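Alpha-2,3-sialyltransferase (Campylobacter jejuni, PDB 2P2V) probably transfers sialic acid from a CMP-sialic acid donor onto acceptor glycans through an alpha-2,3 linkage, this chain being the N-terminal sialyltransferase part of a longer, membrane-associated protein. Local coordinates at residues 60-70 with 87-98; 185-193 with 258-266. All coordinates share one frame; numbering follows the deposited sequence.

Contact 1 (60-70 with 87-98); sequences GKKIKAVFFNP and NEYEIKNIFCST. With CSF (cytidine-5'-monophosphate-3-fluoro-N-acetyl-neuraminic acid), chain O; EDO (1,2-ethanediol), chain D.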
loop_
_atom_site.group_PDB
_atom_site.type_symbol
_atom_site.label_atom_id
_atom_site.label_comp_id
_atom_site.label_asym_id
_atom_site.label_seq_id
_atom_site.Cartn_x
_atom_site.Cartn_y
_atom_site.Cartn_z
ATOM N N GLY A 60 -30.777 -11.662 -26.293
ATOM C CA GLY A 60 -29.925 -12.757 -26.720
ATOM C C GLY A 60 -29.155 -13.325 -25.528
ATOM O O GLY A 60 -29.410 -12.957 -24.373
ATOM N N LYS A 61 -28.222 -14.224 -25.830
ATOM C CA LYS A 61 -27.545 -15.028 -24.809
ATOM C C LYS A 61 -26.152 -14.506 -24.487
ATOM O O LYS A 61 -25.561 -14.911 -23.469
ATOM C CB LYS A 61 -27.437 -16.484 -25.285
ATOM C CG LYS A 61 -28.763 -17.257 -25.391
ATOM C CD LYS A 61 -28.492 -18.728 -25.772
ATOM C CE LYS A 61 -27.885 -19.512 -24.578
ATOM N NZ LYS A 61 -27.337 -20.899 -24.860
ATOM N N LYS A 62 -25.601 -13.660 -25.381
ATOM C CA LYS A 62 -24.235 -13.151 -25.259
ATOM C C LYS A 62 -24.198 -11.787 -24.569
ATOM O O LYS A 62 -24.652 -10.781 -25.130
ATOM C CB LYS A 62 -23.517 -13.117 -26.611
ATOM C CG LYS A 62 -23.733 -14.432 -27.381
ATOM C CD LYS A 62 -22.708 -14.642 -28.467
ATOM C CE LYS A 62 -22.819 -16.063 -28.991
ATOM N NZ LYS A 62 -21.972 -16.320 -30.225
ATOM N N ILE A 63 -23.755 -11.791 -23.299
ATOM C CA ILE A 63 -23.570 -10.568 -22.531
ATOM C C ILE A 63 -22.083 -10.164 -22.462
ATOM O O ILE A 63 -21.206 -10.972 -22.065
ATOM C CB ILE A 63 -24.229 -10.678 -21.091
ATOM C CG1 ILE A 63 -25.715 -11.009 -21.191
ATOM C CG2 ILE A 63 -24.062 -9.339 -20.410
ATOM C CD1 ILE A 63 -26.342 -11.572 -19.874
ATOM N N LYS A 64 -21.755 -8.948 -22.899
ATOM C CA LYS A 64 -20.411 -8.482 -22.812
ATOM C C LYS A 64 -20.006 -8.205 -21.352
ATOM O O LYS A 64 -18.909 -8.566 -20.944
ATOM C CB LYS A 64 -20.181 -7.206 -23.672
ATOM C CG LYS A 64 -18.728 -6.740 -23.732
ATOM C CD LYS A 64 -17.785 -7.668 -24.562
ATOM C CE LYS A 64 -16.472 -6.966 -24.899
ATOM N NZ LYS A 64 -15.618 -7.834 -25.764
ATOM N N ALA A 65 -20.864 -7.579 -20.566
ATOM C CA ALA A 65 -20.500 -7.441 -19.141
ATOM C C ALA A 65 -21.791 -7.461 -18.371
ATOM O O ALA A 65 -22.784 -6.905 -18.807
ATOM C CB ALA A 65 -19.812 -6.174 -18.849
ATOM N N VAL A 66 -21.732 -8.009 -17.158
ATOM C CA VAL A 66 -22.841 -7.856 -16.254
ATOM C C VAL A 66 -22.400 -7.026 -15.088
ATOM O O VAL A 66 -21.201 -6.990 -14.768
ATOM C CB VAL A 66 -23.351 -9.245 -15.660
ATOM C CG1 VAL A 66 -24.019 -10.135 -16.765
ATOM C CG2 VAL A 66 -22.215 -9.998 -14.962
ATOM N N PHE A 67 -23.370 -6.418 -14.386
ATOM C CA PHE A 67 -23.017 -5.451 -13.343
ATOM C C PHE A 67 -23.871 -5.758 -12.150
ATOM O O PHE A 67 -25.091 -5.837 -12.281
ATOM C CB PHE A 67 -23.327 -4.014 -13.767
ATOM C CG PHE A 67 -22.450 -3.527 -14.889
ATOM C CD1 PHE A 67 -22.699 -3.973 -16.184
ATOM C CD2 PHE A 67 -21.371 -2.699 -14.631
ATOM C CE1 PHE A 67 -21.819 -3.551 -17.227
ATOM C CE2 PHE A 67 -20.500 -2.301 -15.660
ATOM C CZ PHE A 67 -20.745 -2.734 -16.918
ATOM N N PHE A 68 -23.226 -5.862 -11.000
ATOM C CA PHE A 68 -23.955 -6.228 -9.734
ATOM C C PHE A 68 -23.540 -5.310 -8.592
ATOM O O PHE A 68 -22.380 -4.841 -8.495
ATOM C CB PHE A 68 -23.579 -7.677 -9.321
ATOM C CG PHE A 68 -23.942 -8.751 -10.335
ATOM C CD1 PHE A 68 -25.264 -8.921 -10.820
ATOM C CD2 PHE A 68 -22.956 -9.592 -10.817
ATOM C CE1 PHE A 68 -25.555 -9.903 -11.775
ATOM C CE2 PHE A 68 -23.261 -10.608 -11.715
ATOM C CZ PHE A 68 -24.594 -10.762 -12.190
ATOM N N ASN A 69 -24.471 -5.096 -7.654
ATOM C CA ASN A 69 -24.244 -4.229 -6.522
ATOM C C ASN A 69 -23.486 -4.970 -5.398
ATOM O O ASN A 69 -23.580 -6.207 -5.252
ATOM C CB ASN A 69 -25.620 -3.714 -5.974
ATOM C CG ASN A 69 -26.307 -2.690 -6.948
ATOM O OD1 ASN A 69 -25.649 -2.050 -7.794
ATOM N ND2 ASN A 69 -27.610 -2.577 -6.846
ATOM N N PRO A 70 -22.699 -4.231 -4.636
ATOM C CA PRO A 70 -21.791 -4.849 -3.694
ATOM C C PRO A 70 -22.556 -5.659 -2.661
ATOM O O PRO A 70 -22.047 -6.643 -2.202
ATOM C CB PRO A 70 -21.172 -3.665 -2.984
ATOM C CG PRO A 70 -21.210 -2.560 -4.002
ATOM C CD PRO A 70 -22.515 -2.763 -4.704
ATOM N N ASN A 87 -24.826 -23.103 -19.370
ATOM C CA ASN A 87 -24.981 -22.549 -20.726
ATOM C C ASN A 87 -26.258 -21.655 -20.929
ATOM O O ASN A 87 -26.833 -21.617 -22.029
ATOM C CB ASN A 87 -24.905 -23.691 -21.794
ATOM C CG ASN A 87 -23.596 -24.490 -21.741
ATOM O OD1 ASN A 87 -22.499 -23.936 -21.812
ATOM N ND2 ASN A 87 -23.717 -25.812 -21.655
ATOM N N GLU A 88 -26.725 -20.966 -19.881
ATOM C CA GLU A 88 -27.867 -20.089 -20.015
ATOM C C GLU A 88 -27.446 -18.775 -20.645
ATOM O O GLU A 88 -28.166 -18.229 -21.463
ATOM C CB GLU A 88 -28.582 -19.878 -18.688
ATOM C CG GLU A 88 -29.075 -21.210 -18.177
ATOM C CD GLU A 88 -30.039 -21.175 -17.022
ATOM O OE1 GLU A 88 -30.693 -20.172 -16.739
ATOM O OE2 GLU A 88 -30.186 -22.242 -16.412
ATOM N N TYR A 89 -26.259 -18.290 -20.285
ATOM C CA TYR A 89 -25.685 -17.125 -20.947
ATOM C C TYR A 89 -24.208 -17.295 -21.086
ATOM O O TYR A 89 -23.580 -18.088 -20.368
ATOM C CB TYR A 89 -25.939 -15.855 -20.141
ATOM C CG TYR A 89 -27.383 -15.450 -19.922
ATOM C CD1 TYR A 89 -27.976 -14.477 -20.713
ATOM C CD2 TYR A 89 -28.130 -15.968 -18.855
ATOM C CE1 TYR A 89 -29.284 -14.054 -20.500
ATOM C CE2 TYR A 89 -29.410 -15.584 -18.643
ATOM C CZ TYR A 89 -29.992 -14.591 -19.438
ATOM O OH TYR A 89 -31.293 -14.186 -19.168
ATOM N N GLU A 90 -23.651 -16.493 -21.992
ATOM C CA GLU A 90 -22.237 -16.322 -22.122
ATOM C C GLU A 90 -21.986 -14.923 -21.561
ATOM O O GLU A 90 -22.605 -13.931 -22.005
ATOM C CB GLU A 90 -21.892 -16.344 -23.602
ATOM C CG GLU A 90 -20.433 -16.271 -23.901
ATOM C CD GLU A 90 -20.231 -16.195 -25.386
ATOM O OE1 GLU A 90 -20.573 -17.206 -26.064
ATOM O OE2 GLU A 90 -19.796 -15.108 -25.858
ATOM N N ILE A 91 -21.097 -14.844 -20.578
ATOM C CA ILE A 91 -20.831 -13.580 -19.863
ATOM C C ILE A 91 -19.347 -13.371 -19.921
ATOM O O ILE A 91 -18.563 -14.203 -19.370
ATOM C CB ILE A 91 -21.311 -13.669 -18.419
ATOM C CG1 ILE A 91 -22.827 -13.858 -18.401
ATOM C CG2 ILE A 91 -20.888 -12.377 -17.634
ATOM C CD1 ILE A 91 -23.445 -14.193 -17.028
ATOM N N LYS A 92 -18.919 -12.308 -20.616
ATOM C CA LYS A 92 -17.507 -12.060 -20.782
ATOM C C LYS A 92 -16.803 -11.330 -19.652
ATOM O O LYS A 92 -15.591 -11.465 -19.506
ATOM C CB LYS A 92 -17.191 -11.400 -22.131
ATOM C CG LYS A 92 -17.503 -12.353 -23.299
ATOM C CD LYS A 92 -17.599 -11.559 -24.606
ATOM C CE LYS A 92 -17.488 -12.485 -25.807
ATOM N NZ LYS A 92 -16.137 -13.113 -25.805
ATOM N N ASN A 93 -17.551 -10.579 -18.853
ATOM C CA ASN A 93 -16.924 -9.775 -17.813
ATOM C C ASN A 93 -17.923 -9.623 -16.697
ATOM O O ASN A 93 -19.089 -9.503 -16.941
ATOM C CB ASN A 93 -16.663 -8.329 -18.283
ATOM C CG ASN A 93 -15.555 -8.237 -19.332
ATOM O OD1 ASN A 93 -14.413 -8.089 -18.974
ATOM N ND2 ASN A 93 -15.913 -8.280 -20.631
ATOM N N ILE A 94 -17.435 -9.487 -15.478
ATOM C CA ILE A 94 -18.367 -9.303 -14.351
ATOM C C ILE A 94 -17.898 -8.126 -13.520
ATOM O O ILE A 94 -16.788 -8.167 -12.996
ATOM C CB ILE A 94 -18.418 -10.556 -13.401
ATOM C CG1 ILE A 94 -18.925 -11.781 -14.147
ATOM C CG2 ILE A 94 -19.354 -10.208 -12.225
ATOM C CD1 ILE A 94 -18.824 -13.133 -13.328
ATOM N N PHE A 95 -18.692 -7.054 -13.433
ATOM C CA PHE A 95 -18.322 -5.880 -12.635
ATOM C C PHE A 95 -19.136 -5.794 -11.339
ATOM O O PHE A 95 -20.314 -6.145 -11.341
ATOM C CB PHE A 95 -18.660 -4.581 -13.325
ATOM C CG PHE A 95 -17.756 -4.283 -14.523
ATOM C CD1 PHE A 95 -18.053 -4.852 -15.724
ATOM C CD2 PHE A 95 -16.667 -3.445 -14.399
ATOM C CE1 PHE A 95 -17.224 -4.600 -16.868
ATOM C CE2 PHE A 95 -15.831 -3.183 -15.510
ATOM C CZ PHE A 95 -16.157 -3.764 -16.739
ATOM N N CYS A 96 -18.506 -5.227 -10.321
ATOM C CA CYS A 96 -19.215 -4.766 -9.129
ATOM C C CYS A 96 -19.377 -3.264 -9.246
ATOM O O CYS A 96 -18.372 -2.533 -9.379
ATOM C CB CYS A 96 -18.392 -5.149 -7.899
ATOM S SG CYS A 96 -19.358 -4.765 -6.425
ATOM N N SER A 97 -20.614 -2.799 -9.350
ATOM C CA SER A 97 -20.952 -1.377 -9.481
ATOM C C SER A 97 -20.631 -0.587 -8.200
ATOM O O SER A 97 -21.394 -0.603 -7.193
ATOM C CB SER A 97 -22.416 -1.239 -9.834
ATOM O OG SER A 97 -22.793 -2.057 -10.929
ATOM N N THR A 98 -19.480 0.085 -8.213
ATOM C CA THR A 98 -18.891 0.652 -7.023
ATOM C C THR A 98 -18.513 2.114 -7.225
ATOM O O THR A 98 -18.238 2.532 -8.349
ATOM C CB THR A 98 -17.590 -0.149 -6.625
ATOM O OG1 THR A 98 -16.815 -0.479 -7.806
ATOM C CG2 THR A 98 -17.958 -1.472 -5.846
HETATM C C5A CSF O . -32.586 -1.297 -6.060
HETATM C C4A CSF O . -33.064 -0.194 -6.997
HETATM C C2A CSF O . -31.249 -0.824 -8.693
HETATM O O6A CSF O . -30.950 -1.916 -7.797
HETATM C C6A CSF O . -31.989 -2.426 -6.921
HETATM C C3A CSF O . -31.933 0.298 -7.913
HETATM O O4A CSF O . -33.489 0.917 -6.221
HETATM N N5A CSF O . -33.783 -1.788 -5.345
HETATM C C7A CSF O . -31.357 -3.523 -6.072
HETATM C C8A CSF O . -30.745 -4.605 -6.955
HETATM C C9A CSF O . -30.007 -5.675 -6.124
HETATM O O9A CSF O . -29.527 -6.759 -6.952
HETATM O O8A CSF O . -31.799 -5.169 -7.797
HETATM O O7A CSF O . -30.393 -2.923 -5.188
HETATM C C1A CSF O . -29.954 -0.218 -9.214
HETATM O OBA CSF O . -30.048 0.898 -9.797
HETATM O OAA CSF O . -28.876 -0.853 -9.045
HETATM O O1A CSF O . -31.994 -1.162 -9.887
HETATM O O2A CSF O . -34.277 -2.107 -9.760
HETATM N N1 CSF O . -35.106 0.290 -14.067
HETATM C C2 CSF O . -35.953 1.401 -14.363
HETATM N N3 CSF O . -37.292 1.343 -14.099
HETATM C C4 CSF O . -37.824 0.216 -13.576
HETATM C C5 CSF O . -37.011 -0.886 -13.283
HETATM C C6 CSF O . -35.644 -0.829 -13.541
HETATM C "C3'" CSF O . -32.024 0.316 -12.665
HETATM C "C2'" CSF O . -32.852 1.291 -13.479
HETATM C "C1'" CSF O . -33.662 0.358 -14.379
HETATM O "O4'" CSF O . -33.066 -0.958 -14.349
HETATM C "C4'" CSF O . -31.911 -0.947 -13.510
HETATM P PA CSF O . -32.896 -2.469 -10.248
HETATM O "O5'" CSF O . -32.966 -2.425 -11.872
HETATM C "C5'" CSF O . -31.812 -2.231 -12.689
HETATM O "O3'" CSF O . -30.715 0.830 -12.445
HETATM O "O2'" CSF O . -31.983 2.143 -14.275
HETATM N N4 CSF O . -39.165 0.133 -13.314
HETATM O O2 CSF O . -35.442 2.454 -14.836
HETATM O O3A CSF O . -32.237 -3.776 -9.911
HETATM C C10 CSF O . -33.618 -2.215 -4.080
HETATM O O10 CSF O . -32.521 -2.233 -3.501
HETATM C C11 CSF O . -34.876 -2.699 -3.396
HETATM F F3A CSF O . -30.959 0.917 -7.164
HETATM C C1 EDO D . -25.113 0.919 -8.813
HETATM O O1 EDO D . -25.127 0.792 -7.374
HETATM C C2 EDO D . -25.576 2.321 -9.162
HETATM O O2 EDO D . -26.264 2.889 -8.035
HETATM O O HOH W 1 -20.693 -13.006 -24.411
HETATM O O HOH W 2 -25.365 -2.899 -10.515
#
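Phe67 and Phe95 share nearly the same first torsion (chi1 -68° and -71°), each placing its CG anti to the carbonyl carbon, and the two side chains therefore run side by side from neighbouring strands. Their rings are almost parallel but slid apart, with little overlap; CE2 of Phe67 comes to 3.5 Å from CD1 of Phe95. The Phe95 ring in turn presents its edge to the methyl of Ala65, Ala65 CB to Phe95 CE1 3.6 Å. On the other side of the sheet Val66 fits CG2 between CG2 of Ile91 and CG1 of Ile94, while Phe68 lies against CG2 of Ile94.

Strands 62-68 and 90-96 are the two parallel strands of a right-handed beta-alpha-beta unit whose crossover is helix 73-85, as expected of a Rossmann-like sialyltransferase fold. Their bonding alternates in the parallel manner: Phe95 N reaches Val66 O at 2.8 Å, and Phe68 N reaches Phe95 O at 2.9 Å. The strands break their regular course at Lys64 in one and at Lys92 and Asn93 in the other, where the side-chain amide of Asn93 stands in for a backbone donor, ND2 giving a nearly straight bond (167°) to Lys64 O. The same ND2 has a second partner, Glu10, which also forms a salt bridge with Lys64.

At the C-terminal ends of the strands Asn69 turns to the bound donor analogue. Asn69 ND2 bonds the sugar carboxylate oxygen OAA of CSF at 3.1 Å, with a weaker bond to O7A. Amide rotation is further set by Asn69 OD1, which accepts from O1 of a 1,2-ethanediol, probably from the crystallisation liquor, and from a water (O to Asn69 OD1 2.9 Å) that itself accepts from Ser97 OG, so Ser97 acts as a second-shell residue across the strand pair.

Contact 2 (185-193 with 258-266); sequences MSTNIKTIF and INDILLTDN. With EDO (1,2-ethanediol), chain C.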
loop_
_atom_site.group_PDB
_atom_site.type_symbol
_atom_site.label_atom_id
_atom_site.label_comp_id
_atom_site.label_asym_id
_atom_site.label_seq_id
_atom_site.Cartn_x
_atom_site.Cartn_y
_atom_site.Cartn_z
ATOM N N MET A 185 -40.005 -9.609 -6.016
ATOM C CA MET A 185 -39.986 -10.176 -4.659
ATOM C C MET A 185 -40.093 -11.700 -4.720
ATOM O O MET A 185 -41.049 -12.308 -4.191
ATOM C CB MET A 185 -41.096 -9.580 -3.781
ATOM C CG MET A 185 -40.943 -8.090 -3.495
ATOM S SD MET A 185 -39.532 -7.688 -2.435
ATOM C CE MET A 185 -40.110 -8.231 -0.815
ATOM N N SER A 186 -39.109 -12.306 -5.388
ATOM C CA SER A 186 -39.013 -13.753 -5.502
ATOM C C SER A 186 -38.625 -14.319 -4.141
ATOM O O SER A 186 -38.309 -13.570 -3.210
ATOM C CB SER A 186 -37.987 -14.131 -6.569
ATOM O OG SER A 186 -36.743 -13.532 -6.266
ATOM N N THR A 187 -38.671 -15.640 -4.011
ATOM C CA THR A 187 -38.426 -16.263 -2.716
ATOM C C THR A 187 -37.014 -15.929 -2.206
ATOM O O THR A 187 -36.839 -15.579 -1.046
ATOM C CB THR A 187 -38.632 -17.793 -2.760
ATOM O OG1 THR A 187 -39.736 -18.106 -3.619
ATOM C CG2 THR A 187 -38.933 -18.312 -1.367
ATOM N N ASN A 188 -36.013 -16.024 -3.083
ATOM C CA ASN A 188 -34.626 -15.792 -2.652
ATOM C C ASN A 188 -34.317 -14.332 -2.316
ATOM O O ASN A 188 -33.557 -14.059 -1.387
ATOM C CB ASN A 188 -33.637 -16.356 -3.668
ATOM C CG ASN A 188 -33.671 -17.865 -3.738
ATOM O OD1 ASN A 188 -33.241 -18.455 -4.732
ATOM N ND2 ASN A 188 -34.170 -18.519 -2.662
ATOM N N ILE A 189 -34.909 -13.399 -3.063
ATOM C CA ILE A 189 -34.764 -11.974 -2.754
ATOM C C ILE A 189 -35.266 -11.701 -1.322
ATOM O O ILE A 189 -34.559 -11.090 -0.507
ATOM C CB ILE A 189 -35.480 -11.064 -3.821
ATOM C CG1 ILE A 189 -34.697 -11.031 -5.160
ATOM C CG2 ILE A 189 -35.748 -9.640 -3.274
ATOM C CD1 ILE A 189 -33.264 -10.393 -5.094
ATOM N N LYS A 190 -36.470 -12.203 -1.025
ATOM C CA LYS A 190 -37.053 -12.147 0.329
ATOM C C LYS A 190 -36.146 -12.723 1.418
ATOM O O LYS A 190 -36.017 -12.129 2.481
ATOM C CB LYS A 190 -38.421 -12.843 0.355
ATOM C CG LYS A 190 -39.534 -12.084 -0.373
ATOM C CD LYS A 190 -40.788 -12.942 -0.474
ATOM C CE LYS A 190 -41.925 -12.210 -1.156
ATOM N NZ LYS A 190 -42.878 -13.228 -1.707
ATOM N N THR A 191 -35.504 -13.859 1.152
ATOM C CA THR A 191 -34.672 -14.511 2.163
ATOM C C THR A 191 -33.433 -13.684 2.487
ATOM O O THR A 191 -33.208 -13.323 3.654
ATOM C CB THR A 191 -34.223 -15.918 1.754
ATOM O OG1 THR A 191 -35.357 -16.700 1.378
ATOM C CG2 THR A 191 -33.517 -16.596 2.907
ATOM N N ILE A 192 -32.632 -13.388 1.455
ATOM C CA ILE A 192 -31.347 -12.695 1.649
ATOM C C ILE A 192 -31.574 -11.404 2.452
ATOM O O ILE A 192 -30.937 -11.200 3.496
ATOM C CB ILE A 192 -30.576 -12.456 0.309
ATOM C CG1 ILE A 192 -30.331 -13.794 -0.407
ATOM C CG2 ILE A 192 -29.223 -11.789 0.572
ATOM C CD1 ILE A 192 -29.885 -13.692 -1.859
ATOM N N PHE A 193 -32.516 -10.579 1.986
ATOM C CA PHE A 193 -32.881 -9.335 2.661
ATOM C C PHE A 193 -34.320 -9.413 3.220
ATOM O O PHE A 193 -35.272 -8.995 2.536
ATOM C CB PHE A 193 -32.706 -8.136 1.703
ATOM C CG PHE A 193 -31.263 -7.667 1.555
ATOM C CD1 PHE A 193 -30.385 -8.308 0.674
ATOM C CD2 PHE A 193 -30.788 -6.576 2.291
ATOM C CE1 PHE A 193 -29.057 -7.873 0.545
ATOM C CE2 PHE A 193 -29.464 -6.131 2.156
ATOM C CZ PHE A 193 -28.601 -6.782 1.279
ATOM N N ILE A 258 -32.445 -20.931 -14.464
ATOM C CA ILE A 258 -32.282 -20.128 -13.254
ATOM C C ILE A 258 -33.124 -18.865 -13.399
ATOM O O ILE A 258 -32.939 -18.065 -14.344
ATOM C CB ILE A 258 -30.783 -19.734 -13.041
ATOM C CG1 ILE A 258 -29.905 -20.982 -12.785
ATOM C CG2 ILE A 258 -30.660 -18.721 -11.924
ATOM C CD1 ILE A 258 -28.406 -20.754 -12.969
ATOM N N ASN A 259 -34.040 -18.677 -12.470
ATOM C CA ASN A 259 -34.949 -17.552 -12.513
ATOM C C ASN A 259 -35.028 -16.796 -11.221
ATOM O O ASN A 259 -35.889 -15.932 -11.065
ATOM C CB ASN A 259 -36.359 -18.011 -12.890
ATOM C CG ASN A 259 -36.985 -18.969 -11.858
ATOM O OD1 ASN A 259 -36.330 -19.459 -10.920
ATOM N ND2 ASN A 259 -38.271 -19.256 -12.056
ATOM N N ASP A 260 -34.171 -17.139 -10.262
ATOM C CA ASP A 260 -34.114 -16.399 -8.980
ATOM C C ASP A 260 -32.621 -16.375 -8.636
ATOM O O ASP A 260 -31.867 -17.193 -9.169
ATOM C CB ASP A 260 -34.915 -17.144 -7.914
ATOM C CG ASP A 260 -35.254 -16.291 -6.708
ATOM O OD1 ASP A 260 -34.841 -15.117 -6.654
ATOM O OD2 ASP A 260 -35.931 -16.822 -5.769
ATOM N N ILE A 261 -32.218 -15.402 -7.825
ATOM C CA ILE A 261 -30.830 -15.277 -7.359
ATOM C C ILE A 261 -30.512 -16.522 -6.535
ATOM O O ILE A 261 -31.348 -16.958 -5.724
ATOM C CB ILE A 261 -30.599 -13.955 -6.545
ATOM C CG1 ILE A 261 -29.122 -13.732 -6.223
ATOM C CG2 ILE A 261 -31.498 -13.893 -5.220
ATOM C CD1 ILE A 261 -28.864 -12.302 -5.649
ATOM N N LEU A 262 -29.350 -17.122 -6.787
ATOM C CA LEU A 262 -28.941 -18.316 -6.021
ATOM C C LEU A 262 -28.506 -18.012 -4.607
ATOM O O LEU A 262 -27.900 -16.989 -4.303
ATOM C CB LEU A 262 -27.829 -19.057 -6.754
ATOM C CG LEU A 262 -28.155 -19.505 -8.187
ATOM C CD1 LEU A 262 -27.089 -20.438 -8.697
ATOM C CD2 LEU A 262 -29.570 -20.143 -8.325
ATOM N N LEU A 263 -28.791 -18.949 -3.708
ATOM C CA LEU A 263 -28.389 -18.805 -2.321
ATOM C C LEU A 263 -27.045 -19.498 -2.183
ATOM O O LEU A 263 -26.735 -20.397 -2.948
ATOM C CB LEU A 263 -29.412 -19.545 -1.428
ATOM C CG LEU A 263 -30.548 -18.766 -0.733
ATOM C CD1 LEU A 263 -31.075 -17.524 -1.413
ATOM C CD2 LEU A 263 -31.684 -19.752 -0.287
ATOM N N THR A 264 -26.279 -19.162 -1.154
ATOM C CA THR A 264 -24.985 -19.809 -0.980
ATOM C C THR A 264 -25.070 -20.754 0.220
ATOM O O THR A 264 -25.806 -20.486 1.140
ATOM C CB THR A 264 -23.891 -18.755 -0.766
ATOM O OG1 THR A 264 -24.267 -17.920 0.327
ATOM C CG2 THR A 264 -23.807 -17.840 -2.018
ATOM N N ASP A 265 -24.304 -21.824 0.194
ATOM C CA ASP A 265 -24.122 -22.690 1.370
ATOM C C ASP A 265 -23.206 -22.045 2.406
ATOM O O ASP A 265 -22.272 -21.313 2.064
ATOM C CB ASP A 265 -23.530 -24.009 0.926
ATOM C CG ASP A 265 -24.552 -24.908 0.236
ATOM O OD1 ASP A 265 -25.766 -24.685 0.427
ATOM O OD2 ASP A 265 -24.143 -25.843 -0.482
ATOM N N ASN A 266 -23.460 -22.341 3.676
ATOM C CA ASN A 266 -22.669 -21.863 4.778
ATOM C C ASN A 266 -21.295 -22.559 4.910
ATOM O O ASN A 266 -20.982 -23.210 5.925
ATOM C CB ASN A 266 -23.490 -22.037 6.046
ATOM C CG ASN A 266 -22.885 -21.333 7.236
ATOM O OD1 ASN A 266 -22.651 -21.962 8.289
ATOM N ND2 ASN A 266 -22.661 -20.021 7.107
HETATM C C1 EDO C . -22.905 -22.274 -3.350
HETATM O O1 EDO C . -22.278 -22.017 -2.080
HETATM C C2 EDO C . -23.650 -23.588 -3.410
HETATM O O2 EDO C . -24.826 -23.326 -2.670
#
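Asp260 reaches the start of helix 187-192 and grips it with both carboxylate oxygens, complementing the N-cap residue Ser186 from a distant loop. With chi1 at -163°, Asp260 swings its carboxylate away from its own backbone N and onto the first turn of the helix. Asp260 OD2 accepts from Asn188 N at 2.8 Å, on the syn side and close to the carboxylate plane, whereas Asp260 OD1 is met from above that plane by the hydroxyl of Ser186, Ser186 OG to Asp260 OD1 2.5 Å. A negative charge at a helix N-terminus would be expected to interact favourably with the helix dipole. The same OD1 also takes a weak bond from Ile261 N, which ties the carboxylate back to its own loop.

Beside this polar clamp the packing is close and apolar. Ile261 is buried, and its CG2 touches CB of Asn188 at 3.6 Å and CD1 of Ile192 at 3.7 Å; the Ile189 side chain crosses that of Ile261 at about a right angle, and its CD1 meets the same CG2. Gln76 of helix 73-85 and Tyr52 also touch Ile261, so this isoleucine links the short helix to the body of the fold.

Towards solvent the contact thins. Leu263 is exposed and reaches the helix by the tip of its side chain, sliding past Ile192 in the opposite direction. Thr187 lies at the outer margin of the clamp. At this looser end the nearest approach between Leu263 and Ile192 is 3.9 Å, from Leu263 CD1 to Ile192 CG1.

How the contacts relate
Contact 1 closes before contact 2 opens along the chain, and their centres lie about 18 Å apart. The first belongs to the seven-stranded parallel sheet near the middle of the chain; the second sits farther out, where helix 187-192 meets the loop between strand 224-227 and helix 268-283. Helix 73-85 connects them, being the crossover of contact 1 and also a surface on which Ile192, Ile261 and Leu262 rest. A probable hydrogen bond from Ile258 N to Glu88 OE1 (3.0 Å) joins them directly. Asn69 binds the donor analogue, and the side chain of Ile189 lies about 6 Å from it at the nearest atoms, which is consistent with both contacts bordering the donor site.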